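Local atomic coordinates of RagA protein (Porphyromonas gingivalis, PDB entry 6SLN), a protein that probably imports oligopeptides across the outer membrane as a TonB-dependent receptor, with a plug domain seated inside its beta-barrel. Residues S437-A442 with T467-S472; K347-R352 with G371-R376; R495-S500 with E527-V532; M165-D170 with G463-N468. One frame throughout, in Å; residues are numbered along the deposited sequence.

Contact 1: S437-A442 with T467-S472. With C8E ((hydroxyethyloxy)tri(ethyloxy)octane), chain I.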
# COMPACT_ATOMS: atom_id res chain seq x y z
N SER A 437 -12.62 -6.71 4.59
CA SER A 437 -12.65 -5.54 3.73
C SER A 437 -13.60 -4.57 4.39
O SER A 437 -14.74 -4.93 4.68
CB SER A 437 -13.11 -5.88 2.31
OG SER A 437 -13.79 -4.79 1.70
N GLU A 438 -13.13 -3.37 4.68
CA GLU A 438 -13.99 -2.29 5.13
C GLU A 438 -13.99 -1.22 4.04
O GLU A 438 -12.92 -0.75 3.60
CB GLU A 438 -13.53 -1.72 6.47
CG GLU A 438 -13.85 -2.63 7.63
CD GLU A 438 -14.76 -1.97 8.65
OE1 GLU A 438 -15.28 -2.69 9.54
OE2 GLU A 438 -14.94 -0.73 8.56
N SER A 439 -15.19 -0.86 3.60
CA SER A 439 -15.38 0.21 2.64
C SER A 439 -16.07 1.37 3.32
O SER A 439 -17.09 1.19 3.99
CB SER A 439 -16.21 -0.26 1.44
OG SER A 439 -15.37 -0.69 0.38
N HIS A 440 -15.51 2.56 3.13
CA HIS A 440 -16.14 3.78 3.62
C HIS A 440 -16.71 4.50 2.39
O HIS A 440 -15.96 5.10 1.61
CB HIS A 440 -15.14 4.62 4.42
CG HIS A 440 -14.65 3.94 5.66
ND1 HIS A 440 -13.35 4.03 6.10
CD2 HIS A 440 -15.29 3.11 6.53
CE1 HIS A 440 -13.21 3.31 7.20
NE2 HIS A 440 -14.37 2.74 7.48
N GLN A 441 -18.03 4.39 2.23
CA GLN A 441 -18.77 5.01 1.15
C GLN A 441 -19.37 6.32 1.62
O GLN A 441 -20.04 6.37 2.65
CB GLN A 441 -19.89 4.08 0.65
CG GLN A 441 -20.55 4.56 -0.63
CD GLN A 441 -19.58 4.54 -1.81
OE1 GLN A 441 -18.62 3.75 -1.81
NE2 GLN A 441 -19.81 5.41 -2.80
N ALA A 442 -19.14 7.38 0.85
CA ALA A 442 -19.83 8.64 1.04
C ALA A 442 -20.29 9.15 -0.31
O ALA A 442 -19.57 9.06 -1.31
CB ALA A 442 -18.96 9.69 1.69
N THR A 467 -15.36 6.20 -2.54
CA THR A 467 -15.17 4.88 -1.96
C THR A 467 -13.72 4.77 -1.55
O THR A 467 -12.82 5.02 -2.37
CB THR A 467 -15.52 3.76 -2.95
OG1 THR A 467 -16.78 4.02 -3.59
CG2 THR A 467 -15.59 2.43 -2.22
N ASN A 468 -13.49 4.42 -0.28
CA ASN A 468 -12.17 4.03 0.21
C ASN A 468 -12.31 2.68 0.89
O ASN A 468 -13.10 2.52 1.83
CB ASN A 468 -11.60 5.04 1.20
CG ASN A 468 -11.10 6.29 0.55
OD1 ASN A 468 -10.08 6.29 -0.15
ND2 ASN A 468 -11.83 7.39 0.77
N THR A 469 -11.53 1.71 0.42
CA THR A 469 -11.65 0.34 0.86
C THR A 469 -10.28 -0.16 1.27
O THR A 469 -9.30 0.01 0.54
CB THR A 469 -12.22 -0.53 -0.24
OG1 THR A 469 -13.40 0.10 -0.75
CG2 THR A 469 -12.55 -1.92 0.29
N ARG A 470 -10.23 -0.77 2.43
CA ARG A 470 -9.04 -1.49 2.88
C ARG A 470 -9.39 -2.97 2.95
O ARG A 470 -10.41 -3.35 3.54
CB ARG A 470 -8.57 -0.97 4.25
CG ARG A 470 -7.93 0.42 4.16
CD ARG A 470 -6.55 0.32 3.56
NE ARG A 470 -5.56 -0.10 4.55
CZ ARG A 470 -5.17 -1.37 4.73
NH1 ARG A 470 -5.67 -2.34 3.97
NH2 ARG A 470 -4.26 -1.67 5.65
N THR A 471 -8.58 -3.78 2.31
CA THR A 471 -8.71 -5.21 2.46
C THR A 471 -7.44 -5.73 3.07
O THR A 471 -6.36 -5.15 2.90
CB THR A 471 -8.99 -5.92 1.13
OG1 THR A 471 -7.86 -5.76 0.26
CG2 THR A 471 -10.20 -5.32 0.51
N SER A 472 -7.59 -6.82 3.81
CA SER A 472 -6.51 -7.40 4.58
C SER A 472 -6.60 -8.90 4.42
O SER A 472 -7.69 -9.47 4.53
CB SER A 472 -6.62 -7.01 6.06
OG SER A 472 -5.48 -7.48 6.73
C1 C8E I . -26.60 1.09 12.73
C2 C8E I . -25.91 2.44 12.97
C3 C8E I . -25.81 3.31 11.72
C4 C8E I . -24.48 4.08 11.63
C5 C8E I . -24.03 4.32 10.19
C6 C8E I . -23.34 5.66 9.92
C7 C8E I . -22.70 5.71 8.53
C8 C8E I . -21.42 6.55 8.51
O9 C8E I . -20.56 6.17 7.45
C10 C8E I . -20.06 7.24 6.66
C11 C8E I . -18.75 6.84 5.96
O12 C8E I . -18.15 7.94 5.27
C13 C8E I . -16.77 7.78 4.98
C14 C8E I . -16.43 8.49 3.66
O15 C8E I . -15.06 8.80 3.43
C16 C8E I . -14.83 10.20 3.36
C17 C8E I . -15.86 10.98 2.51
O18 C8E I . -15.81 12.40 2.70
C19 C8E I . -16.54 13.15 1.75
C20 C8E I . -16.09 14.62 1.75
O21 C8E I . -16.94 15.48 1.01
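Residues Ser-437 to Ala-442 and Thr-467 to Ser-472 lie on the two strands of a beta hairpin in the wall of the TonB-dependent receptor barrel. Their short axes run antiparallel at 172°, 4.6 Å apart at closest approach. Backbone hydrogen bonds join two pairs. Glu-438 and Arg-470 exchange N-H and carbonyl in both directions, and His-440 with Asn-468 does the same; the bond from His-440 N to Asn-468 O is 2.7 Å and almost straight, at 173°. Between these pairs, CA-H groups also approach carbonyls, as where Thr-469 CA lies 3.2 Å from Glu-438 O.

One face carries the longer, charged or ring-bearing side chains, the other hydroxyls, threonine methyls and the Gln-441 amide. His-440, Asn-468 and Arg-470 lie on the face reached by a second subunit: His-440 ND1 bonds Asn-468 ND2 of that neighbouring copy, while Arg-470 forms a salt bridge to Glu-491 within its own chain. The oxyethylene chain of a detergent passes here, its C13 3.6 Å from His-440 CB.

On the other face, which meets Val-171 of the plug, Thr-471 CG2 touches Ser-437 CB at 3.5 Å, and Ser-439 OG is hydrogen-bonded to Thr-469 OG1. Gln-441 is bent at chi2 (65°), so its amide swings across to Thr-467; there OG1 donates to OE1 over 2.6 Å, in the amide plane and on a lone pair.

Contact 2: K347-R352 with G371-R376. With C8E ((hydroxyethyloxy)tri(ethyloxy)octane), chain J; C8E ((hydroxyethyloxy)tri(ethyloxy)octane), chain I.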
# COMPACT_ATOMS: atom_id res chain seq x y z
N LYS A 347 -22.16 -7.13 4.62
CA LYS A 347 -22.63 -6.36 5.76
C LYS A 347 -22.58 -4.88 5.40
O LYS A 347 -21.64 -4.42 4.75
CB LYS A 347 -21.79 -6.63 7.02
CG LYS A 347 -21.17 -8.02 7.11
CD LYS A 347 -20.70 -8.34 8.53
CE LYS A 347 -20.02 -9.72 8.61
NZ LYS A 347 -18.64 -9.69 8.04
N ARG A 348 -23.60 -4.13 5.81
CA ARG A 348 -23.57 -2.69 5.64
C ARG A 348 -24.18 -2.01 6.86
O ARG A 348 -25.10 -2.54 7.49
CB ARG A 348 -24.29 -2.25 4.35
CG ARG A 348 -25.78 -1.96 4.50
CD ARG A 348 -26.31 -1.14 3.32
NE ARG A 348 -27.00 -1.97 2.34
CZ ARG A 348 -28.22 -2.48 2.51
NH1 ARG A 348 -28.91 -2.25 3.61
NH2 ARG A 348 -28.75 -3.23 1.56
N TYR A 349 -23.62 -0.85 7.20
CA TYR A 349 -24.18 0.09 8.17
C TYR A 349 -24.47 1.39 7.42
O TYR A 349 -23.53 2.07 6.98
CB TYR A 349 -23.21 0.35 9.33
CG TYR A 349 -22.72 -0.90 10.03
CD1 TYR A 349 -21.77 -1.72 9.45
CD2 TYR A 349 -23.21 -1.24 11.29
CE1 TYR A 349 -21.32 -2.86 10.10
CE2 TYR A 349 -22.76 -2.38 11.94
CZ TYR A 349 -21.81 -3.18 11.33
OH TYR A 349 -21.35 -4.31 11.96
N SER A 350 -25.75 1.73 7.27
CA SER A 350 -26.17 2.82 6.41
C SER A 350 -26.49 4.07 7.21
O SER A 350 -27.03 4.01 8.32
CB SER A 350 -27.42 2.45 5.60
OG SER A 350 -27.42 1.09 5.23
N GLY A 351 -26.20 5.21 6.61
CA GLY A 351 -26.80 6.45 7.05
C GLY A 351 -27.27 7.24 5.85
O GLY A 351 -26.61 7.26 4.80
N ARG A 352 -28.42 7.89 5.97
CA ARG A 352 -28.88 8.78 4.92
C ARG A 352 -29.55 9.99 5.54
O ARG A 352 -30.38 9.85 6.45
CB ARG A 352 -29.86 8.09 3.97
CG ARG A 352 -30.84 9.07 3.30
CD ARG A 352 -31.75 8.40 2.30
NE ARG A 352 -30.99 7.68 1.28
CZ ARG A 352 -30.29 8.27 0.32
NH1 ARG A 352 -30.26 9.60 0.24
NH2 ARG A 352 -29.62 7.53 -0.56
N GLY A 371 -24.22 7.40 3.11
CA GLY A 371 -22.92 6.84 3.41
C GLY A 371 -23.08 5.47 4.03
O GLY A 371 -24.17 5.06 4.43
N ALA A 372 -21.96 4.76 4.12
CA ALA A 372 -22.01 3.38 4.56
C ALA A 372 -20.63 2.91 4.98
O ALA A 372 -19.61 3.34 4.41
CB ALA A 372 -22.54 2.47 3.44
N ILE A 373 -20.61 2.04 5.98
CA ILE A 373 -19.48 1.15 6.23
C ILE A 373 -19.92 -0.24 5.77
O ILE A 373 -20.96 -0.74 6.20
CB ILE A 373 -19.06 1.16 7.70
CG1 ILE A 373 -18.55 2.55 8.10
CG2 ILE A 373 -17.98 0.12 7.95
CD1 ILE A 373 -18.01 2.60 9.54
N ALA A 374 -19.15 -0.84 4.88
CA ALA A 374 -19.58 -2.05 4.20
C ALA A 374 -18.48 -3.09 4.27
O ALA A 374 -17.29 -2.77 4.16
CB ALA A 374 -19.97 -1.75 2.74
N ASN A 375 -18.88 -4.36 4.44
CA ASN A 375 -17.97 -5.50 4.47
C ASN A 375 -18.41 -6.48 3.39
O ASN A 375 -19.50 -7.05 3.46
CB ASN A 375 -17.96 -6.15 5.85
CG ASN A 375 -17.61 -5.17 6.96
OD1 ASN A 375 -16.57 -4.51 6.91
ND2 ASN A 375 -18.47 -5.08 7.98
N ARG A 376 -17.56 -6.65 2.38
CA ARG A 376 -17.80 -7.56 1.26
C ARG A 376 -16.80 -8.69 1.35
O ARG A 376 -15.60 -8.44 1.45
CB ARG A 376 -17.63 -6.87 -0.09
CG ARG A 376 -18.87 -6.26 -0.70
CD ARG A 376 -18.58 -5.76 -2.11
NE ARG A 376 -19.67 -4.91 -2.58
CZ ARG A 376 -19.84 -3.63 -2.24
NH1 ARG A 376 -18.97 -3.03 -1.43
NH2 ARG A 376 -20.87 -2.94 -2.71
C1 C8E J . -29.50 10.78 11.38
C2 C8E J . -28.16 10.31 10.80
C3 C8E J . -27.91 10.73 9.33
C4 C8E J . -26.58 10.16 8.81
C5 C8E J . -26.30 10.43 7.33
C6 C8E J . -24.82 10.32 6.96
C7 C8E J . -24.61 10.35 5.44
C8 C8E J . -23.14 10.20 5.02
O9 C8E J . -22.61 11.45 4.60
C10 C8E J . -21.20 11.47 4.45
C11 C8E J . -20.57 12.59 5.28
O12 C8E J . -20.27 13.77 4.55
C13 C8E J . -20.79 14.94 5.16
C14 C8E J . -20.69 16.18 4.26
O15 C8E J . -21.90 16.92 4.25
C16 C8E J . -22.19 17.57 3.02
C17 C8E J . -22.80 18.96 3.28
O18 C8E J . -23.02 19.69 2.08
C19 C8E J . -24.38 19.96 1.79
C20 C8E J . -24.58 21.41 1.32
O21 C8E J . -25.57 21.50 0.30
C1 C8E I . -26.60 1.09 12.73
C2 C8E I . -25.91 2.44 12.97
C3 C8E I . -25.81 3.31 11.72
C4 C8E I . -24.48 4.08 11.63
C5 C8E I . -24.03 4.32 10.19
C6 C8E I . -23.34 5.66 9.92
C7 C8E I . -22.70 5.71 8.53
C8 C8E I . -21.42 6.55 8.51
O9 C8E I . -20.56 6.17 7.45
C10 C8E I . -20.06 7.24 6.66
C11 C8E I . -18.75 6.84 5.96
O12 C8E I . -18.15 7.94 5.27
C13 C8E I . -16.77 7.78 4.98
C14 C8E I . -16.43 8.49 3.66
O15 C8E I . -15.06 8.80 3.43
C16 C8E I . -14.83 10.20 3.36
C17 C8E I . -15.86 10.98 2.51
O18 C8E I . -15.81 12.40 2.70
C19 C8E I . -16.54 13.15 1.75
C20 C8E I . -16.09 14.62 1.75
O21 C8E I . -16.94 15.48 1.01
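A hairpin of the transmembrane barrel, formed by strands 345-360 and 363-377, contains this antiparallel ladder, with segment axes at 178° and 4.6 Å apart at their closest. Three hydrogen-bonded pairs, Lys-347 with Asn-375, Tyr-349 with Ile-373 and Gly-351 with Gly-371, each exchange two backbone bonds, so six N-H donors are satisfied across the seam. The straightest runs from Gly-351 N to Gly-371 O, 173° at the hydrogen, although the donor stands above the carbonyl plane.

The side chains of the first two pairs share one face. The aliphatic stem of Lys-347 crosses Asn-375 obliquely, with CG 3.9 Å from Asn-375 CB. Tyr-349 CG is anti to its carbonyl carbon (chi1 -54°), which brings the ring edge over the partner strand: CD1 lies 3.5 Å from Ile-373 O, with that oxygen in the ring plane, and 4.3 Å from Ile-373 CB.

Gly-351 and Gly-371 put no side chain on this face, and a detergent molecule lies directly against their backbone. Its C8 is 3.6 Å from Gly-371 N, and its C5 is equally close to Gly-351 C. A second detergent molecule passes Ser-350 O, with its own C5 at 3.5 Å.

The opposite face, carrying Arg-348, Ser-350, Ala-372 and Ala-374, looks toward the plug: Arg-348 NE bonds Ala-173 O at the end of helix 169-173. Strand 325-337 flanks segment 347-352, with Tyr-333 meeting the Tyr-349 ring, and strand 435-450 continues the wall beyond segment 371-376.

Contact 3: R495-S500 with E527-V532. With LMT (dodecyl-beta-D-maltoside), chain H.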
# COMPACT_ATOMS: atom_id res chain seq x y z
N ARG A 495 -9.44 3.27 -4.03
CA ARG A 495 -10.09 4.58 -4.00
C ARG A 495 -10.89 4.83 -5.27
O ARG A 495 -10.36 4.68 -6.37
CB ARG A 495 -9.06 5.69 -3.84
CG ARG A 495 -9.66 7.06 -3.92
CD ARG A 495 -8.71 8.09 -3.38
NE ARG A 495 -8.81 8.16 -1.94
CZ ARG A 495 -8.18 9.06 -1.19
NH1 ARG A 495 -7.40 9.98 -1.73
NH2 ARG A 495 -8.37 9.03 0.11
N ASP A 496 -12.15 5.23 -5.11
CA ASP A 496 -12.98 5.64 -6.24
C ASP A 496 -13.55 7.01 -5.95
O ASP A 496 -14.25 7.20 -4.95
CB ASP A 496 -14.13 4.66 -6.50
CG ASP A 496 -13.65 3.30 -6.89
OD1 ASP A 496 -12.61 3.21 -7.56
OD2 ASP A 496 -14.31 2.32 -6.50
N VAL A 497 -13.30 7.96 -6.85
CA VAL A 497 -13.92 9.27 -6.79
C VAL A 497 -14.66 9.44 -8.10
O VAL A 497 -14.04 9.45 -9.17
CB VAL A 497 -12.90 10.39 -6.54
CG1 VAL A 497 -13.61 11.70 -6.44
CG2 VAL A 497 -12.11 10.12 -5.26
N SER A 498 -15.98 9.51 -8.03
CA SER A 498 -16.80 9.76 -9.21
C SER A 498 -17.53 11.08 -8.99
O SER A 498 -18.42 11.17 -8.14
CB SER A 498 -17.74 8.59 -9.49
OG SER A 498 -18.41 8.17 -8.31
N LYS A 499 -17.10 12.11 -9.72
CA LYS A 499 -17.70 13.44 -9.64
C LYS A 499 -18.73 13.62 -10.74
O LYS A 499 -18.64 13.01 -11.81
CB LYS A 499 -16.65 14.54 -9.76
CG LYS A 499 -15.53 14.49 -8.75
CD LYS A 499 -14.44 15.46 -9.13
CE LYS A 499 -13.06 14.87 -8.86
NZ LYS A 499 -12.00 15.75 -9.41
N SER A 500 -19.70 14.48 -10.47
CA SER A 500 -20.76 14.66 -11.44
C SER A 500 -21.42 16.02 -11.25
O SER A 500 -21.82 16.37 -10.13
CB SER A 500 -21.79 13.55 -11.31
OG SER A 500 -23.08 13.94 -11.77
N GLU A 527 -16.92 12.64 -14.26
CA GLU A 527 -15.55 12.17 -14.34
C GLU A 527 -15.32 11.18 -13.22
O GLU A 527 -16.01 11.22 -12.19
CB GLU A 527 -14.54 13.32 -14.28
CG GLU A 527 -14.13 13.74 -12.89
CD GLU A 527 -12.99 14.75 -12.93
OE1 GLU A 527 -12.63 15.20 -14.04
OE2 GLU A 527 -12.46 15.08 -11.85
N TYR A 528 -14.35 10.30 -13.43
CA TYR A 528 -14.03 9.23 -12.49
C TYR A 528 -12.52 9.08 -12.43
O TYR A 528 -11.86 8.98 -13.47
CB TYR A 528 -14.68 7.90 -12.92
CG TYR A 528 -14.10 6.66 -12.23
CD1 TYR A 528 -12.94 6.07 -12.69
CD2 TYR A 528 -14.74 6.09 -11.13
CE1 TYR A 528 -12.40 4.97 -12.09
CE2 TYR A 528 -14.21 4.98 -10.52
CZ TYR A 528 -13.04 4.42 -11.00
OH TYR A 528 -12.48 3.31 -10.41
N GLU A 529 -11.98 9.07 -11.23
CA GLU A 529 -10.62 8.61 -10.98
C GLU A 529 -10.72 7.43 -10.03
O GLU A 529 -11.53 7.45 -9.10
CB GLU A 529 -9.73 9.69 -10.34
CG GLU A 529 -9.47 10.90 -11.19
CD GLU A 529 -10.69 11.79 -11.31
OE1 GLU A 529 -10.94 12.27 -12.44
OE2 GLU A 529 -11.40 12.00 -10.29
N GLY A 530 -9.91 6.41 -10.25
CA GLY A 530 -9.88 5.28 -9.35
C GLY A 530 -8.51 4.64 -9.35
O GLY A 530 -7.82 4.61 -10.38
N ASP A 531 -8.11 4.13 -8.19
CA ASP A 531 -6.86 3.38 -8.16
C ASP A 531 -6.94 2.28 -7.12
O ASP A 531 -7.91 2.16 -6.37
CB ASP A 531 -5.65 4.29 -7.91
CG ASP A 531 -5.59 4.84 -6.49
OD1 ASP A 531 -6.62 4.86 -5.80
OD2 ASP A 531 -4.50 5.27 -6.08
N VAL A 532 -5.90 1.45 -7.11
CA VAL A 532 -5.68 0.50 -6.04
C VAL A 532 -4.17 0.37 -5.87
O VAL A 532 -3.42 0.46 -6.84
CB VAL A 532 -6.37 -0.88 -6.33
CG1 VAL A 532 -6.04 -1.40 -7.72
CG2 VAL A 532 -5.99 -1.94 -5.29
C1B LMT H . -8.83 17.33 -15.90
C2B LMT H . -8.26 16.10 -15.07
C3B LMT H . -6.77 15.81 -15.35
C4B LMT H . -6.57 15.80 -16.88
C5B LMT H . -6.83 17.26 -17.26
C6B LMT H . -6.23 17.62 -18.63
O1B LMT H . -8.88 18.51 -15.15
O2B LMT H . -8.49 16.30 -13.73
O3B LMT H . -6.31 14.68 -14.72
O4' LMT H . -5.30 15.40 -17.24
O5B LMT H . -8.22 17.54 -17.17
O6B LMT H . -5.44 18.76 -18.53
C1' LMT H . -11.23 20.75 -12.78
C2' LMT H . -11.89 19.40 -13.13
C3' LMT H . -10.74 18.54 -13.68
C4' LMT H . -10.15 19.12 -14.98
C5' LMT H . -9.98 20.68 -14.87
C6' LMT H . -9.93 21.40 -16.22
O1' LMT H . -11.97 21.62 -11.98
O2' LMT H . -12.39 18.74 -12.02
O3' LMT H . -11.15 17.23 -13.86
O5' LMT H . -10.90 21.39 -14.02
O6' LMT H . -10.03 20.45 -17.25
C1 LMT H . -13.37 21.42 -11.73
C2 LMT H . -13.63 21.90 -10.30
C3 LMT H . -14.96 21.53 -9.69
C4 LMT H . -15.41 22.61 -8.71
C5 LMT H . -16.89 22.91 -8.87
C6 LMT H . -17.64 23.08 -7.57
C7 LMT H . -19.13 23.02 -7.87
C8 LMT H . -19.99 23.28 -6.65
C9 LMT H . -21.47 23.17 -7.00
C10 LMT H . -22.39 23.50 -5.84
C11 LMT H . -23.81 23.09 -6.17
C12 LMT H . -24.83 23.62 -5.22
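Three doubly hydrogen-bonded backbone pairs, Arg-495 with Asp-531, Val-497 with Glu-529 and Lys-499 with Glu-527, zip the two strands together antiparallel at 171°, the Val-497 N to Glu-529 O bond being nearly straight at 175°.

Three charged side chains form a network at one end. Lys-499 and Glu-527 run side by side, pointing the same way, and NZ reaches Glu-527 OE2 at 2.6 Å in a salt bridge that meets the oxygen nearly along its C-O axis. Glu-529, bent at chi2 (72°), curls back so that OE2 adds a longer ionic contact, 3.9 Å from the same NZ; one ammonium thus serves two carboxylates. The other oxygen of Glu-527, OE1, is hydrogen-bonded to Tyr-525 OH and lies 2.5 Å from O3' of a maltoside headgroup.

On the other face Tyr-528 CG is anti to the backbone N, laying the ring over Gly-530 of its own strand, where no side chain stands in the way, with its tip reaching across to Asp-496. The ring edge meets Ser-498 CB, its CD2 being 4.2 Å away, and OH gives a weak hydrogen bond to Asp-496 OD1 at 2.9 Å.

Both strands belong to a barrel hairpin. Strand 456-475 borders segment 495-500, and strand 561-580 borders segment 527-532, where Tyr-567 meets the Tyr-528 ring nearly parallel. Asp-531 bridges to Arg-470 of the second subunit.

Contact 4: M165-D170 with G463-N468; sequences MQTSLD and GVDITN
Met-165 carries the plug-to-barrel contact between residues 165-170 and 463-468. Its CB is directed toward the barrel strand, and the chain stays extended through CG (chi2 -155°) until SD settles on the backbone of Gly-463, 3.6 Å from CA, where no side chain intervenes. A turn at chi3 (65°) then swings the methyl CE along the strand to Asp-465, tip to tip with its carboxylate, 3.8 Å from OD1. The same methyl also packs on Ser-500.

Asp-465 completes the polar half through water. Its OD2 lies 4.0 Å from Thr-167 OG1, and a water donates to both oxygens to join them. A second water accepts from Ser-168 N at 3.1 Å and donates to the same OD2, so two bridges converge on one carboxylate oxygen. Thr-167 OG1 is held in turn by its bond to Met-165 O, 2.9 Å long, with the donor above the carbonyl plane.

This is a plug seated against the inner wall of a TonB-dependent receptor barrel. Strand 165-166 forms an edge of the plug sheet beside strand 159-162, and Ser-168 N-caps helix 169-173 through Val-171 N. Strands 435-450 and 487-510 flank the barrel strand.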
# COMPACT_ATOMS: atom_id res chain seq x y z
N MET A 165 -27.77 11.12 -9.78
CA MET A 165 -26.36 10.83 -9.96
C MET A 165 -26.12 9.42 -10.46
O MET A 165 -26.59 8.45 -9.85
CB MET A 165 -25.57 11.06 -8.68
CG MET A 165 -24.84 12.37 -8.73
SD MET A 165 -23.42 12.34 -7.68
CE MET A 165 -22.44 11.13 -8.50
N GLN A 166 -25.40 9.32 -11.57
CA GLN A 166 -24.86 8.05 -12.02
C GLN A 166 -24.16 7.36 -10.86
O GLN A 166 -23.16 7.85 -10.35
CB GLN A 166 -23.87 8.27 -13.17
CG GLN A 166 -24.49 8.72 -14.46
CD GLN A 166 -23.54 8.55 -15.62
OE1 GLN A 166 -22.61 7.73 -15.56
NE2 GLN A 166 -23.75 9.32 -16.69
N THR A 167 -24.71 6.22 -10.45
CA THR A 167 -24.19 5.45 -9.34
C THR A 167 -23.83 4.05 -9.81
O THR A 167 -24.58 3.44 -10.58
CB THR A 167 -25.21 5.37 -8.22
OG1 THR A 167 -25.56 6.70 -7.79
CG2 THR A 167 -24.67 4.58 -7.05
N SER A 168 -22.68 3.55 -9.36
CA SER A 168 -22.34 2.15 -9.59
C SER A 168 -23.34 1.25 -8.87
O SER A 168 -23.94 1.65 -7.87
CB SER A 168 -20.93 1.83 -9.10
OG SER A 168 -20.95 1.36 -7.76
N LEU A 169 -23.50 0.03 -9.36
CA LEU A 169 -24.40 -0.89 -8.67
C LEU A 169 -23.83 -1.30 -7.33
O LEU A 169 -24.59 -1.52 -6.38
CB LEU A 169 -24.72 -2.12 -9.54
CG LEU A 169 -26.14 -2.15 -10.13
CD1 LEU A 169 -26.61 -3.55 -10.52
CD2 LEU A 169 -27.17 -1.48 -9.21
N ASP A 170 -22.50 -1.40 -7.21
CA ASP A 170 -21.90 -1.68 -5.91
C ASP A 170 -22.24 -0.58 -4.91
O ASP A 170 -22.58 -0.86 -3.75
CB ASP A 170 -20.38 -1.84 -6.03
CG ASP A 170 -19.98 -3.01 -6.92
OD1 ASP A 170 -20.62 -4.09 -6.82
OD2 ASP A 170 -19.03 -2.85 -7.71
N GLY A 463 -22.35 16.46 -7.23
CA GLY A 463 -22.15 15.39 -6.27
C GLY A 463 -20.83 14.70 -6.51
O GLY A 463 -20.30 14.70 -7.62
N VAL A 464 -20.30 14.11 -5.45
CA VAL A 464 -19.14 13.25 -5.55
C VAL A 464 -19.43 12.02 -4.70
O VAL A 464 -19.95 12.13 -3.59
CB VAL A 464 -17.84 13.95 -5.10
CG1 VAL A 464 -17.97 14.53 -3.69
CG2 VAL A 464 -16.65 13.02 -5.21
N ASP A 465 -19.18 10.85 -5.27
CA ASP A 465 -19.29 9.58 -4.58
C ASP A 465 -17.88 9.09 -4.32
O ASP A 465 -17.09 8.95 -5.27
CB ASP A 465 -20.08 8.56 -5.40
CG ASP A 465 -21.56 8.84 -5.40
OD1 ASP A 465 -21.95 9.94 -4.95
OD2 ASP A 465 -22.33 7.98 -5.83
N ILE A 466 -17.56 8.83 -3.06
CA ILE A 466 -16.21 8.45 -2.69
C ILE A 466 -16.24 7.06 -2.07
O ILE A 466 -17.08 6.77 -1.21
CB ILE A 466 -15.59 9.49 -1.73
CG1 ILE A 466 -15.59 10.86 -2.39
CG2 ILE A 466 -14.16 9.09 -1.36
CD1 ILE A 466 -14.91 11.95 -1.56
N THR A 467 -15.36 6.20 -2.54
CA THR A 467 -15.17 4.88 -1.96
C THR A 467 -13.72 4.77 -1.55
O THR A 467 -12.82 5.02 -2.37
CB THR A 467 -15.52 3.76 -2.95
OG1 THR A 467 -16.78 4.02 -3.59
CG2 THR A 467 -15.59 2.43 -2.22
N ASN A 468 -13.49 4.42 -0.28
CA ASN A 468 -12.17 4.03 0.21
C ASN A 468 -12.31 2.68 0.89
O ASN A 468 -13.10 2.52 1.83
CB ASN A 468 -11.60 5.04 1.20
CG ASN A 468 -11.10 6.29 0.55
OD1 ASN A 468 -10.08 6.29 -0.15
ND2 ASN A 468 -11.83 7.39 0.77
O HOH W 1 -24.67 8.41 -5.52
O HOH W 2 -21.24 5.94 -7.94

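Contacts 1, 2 and 3 are hairpin ladders of one barrel wall, linked in series: Gln-441 N to Ala-372 O joins contacts 1 and 2, and Thr-467 N to Asp-496 O joins contacts 1 and 3. Contact 4 differs in kind, because its plug segment meets strand 456-475, also used by contact 1, without backbone pairing and mainly through water and a thioether. Contacts 1, 2 and 4 are buried; contact 3 is only partly so, and has the cross-strand salt-bridge network. Detergent lies beside contacts 1, 2 and 3, an alkyl chain against the glycines of contact 2 and a sugar headgroup near the charges of contact 3. Contacts 1 and 3 supply polar groups to the second subunit.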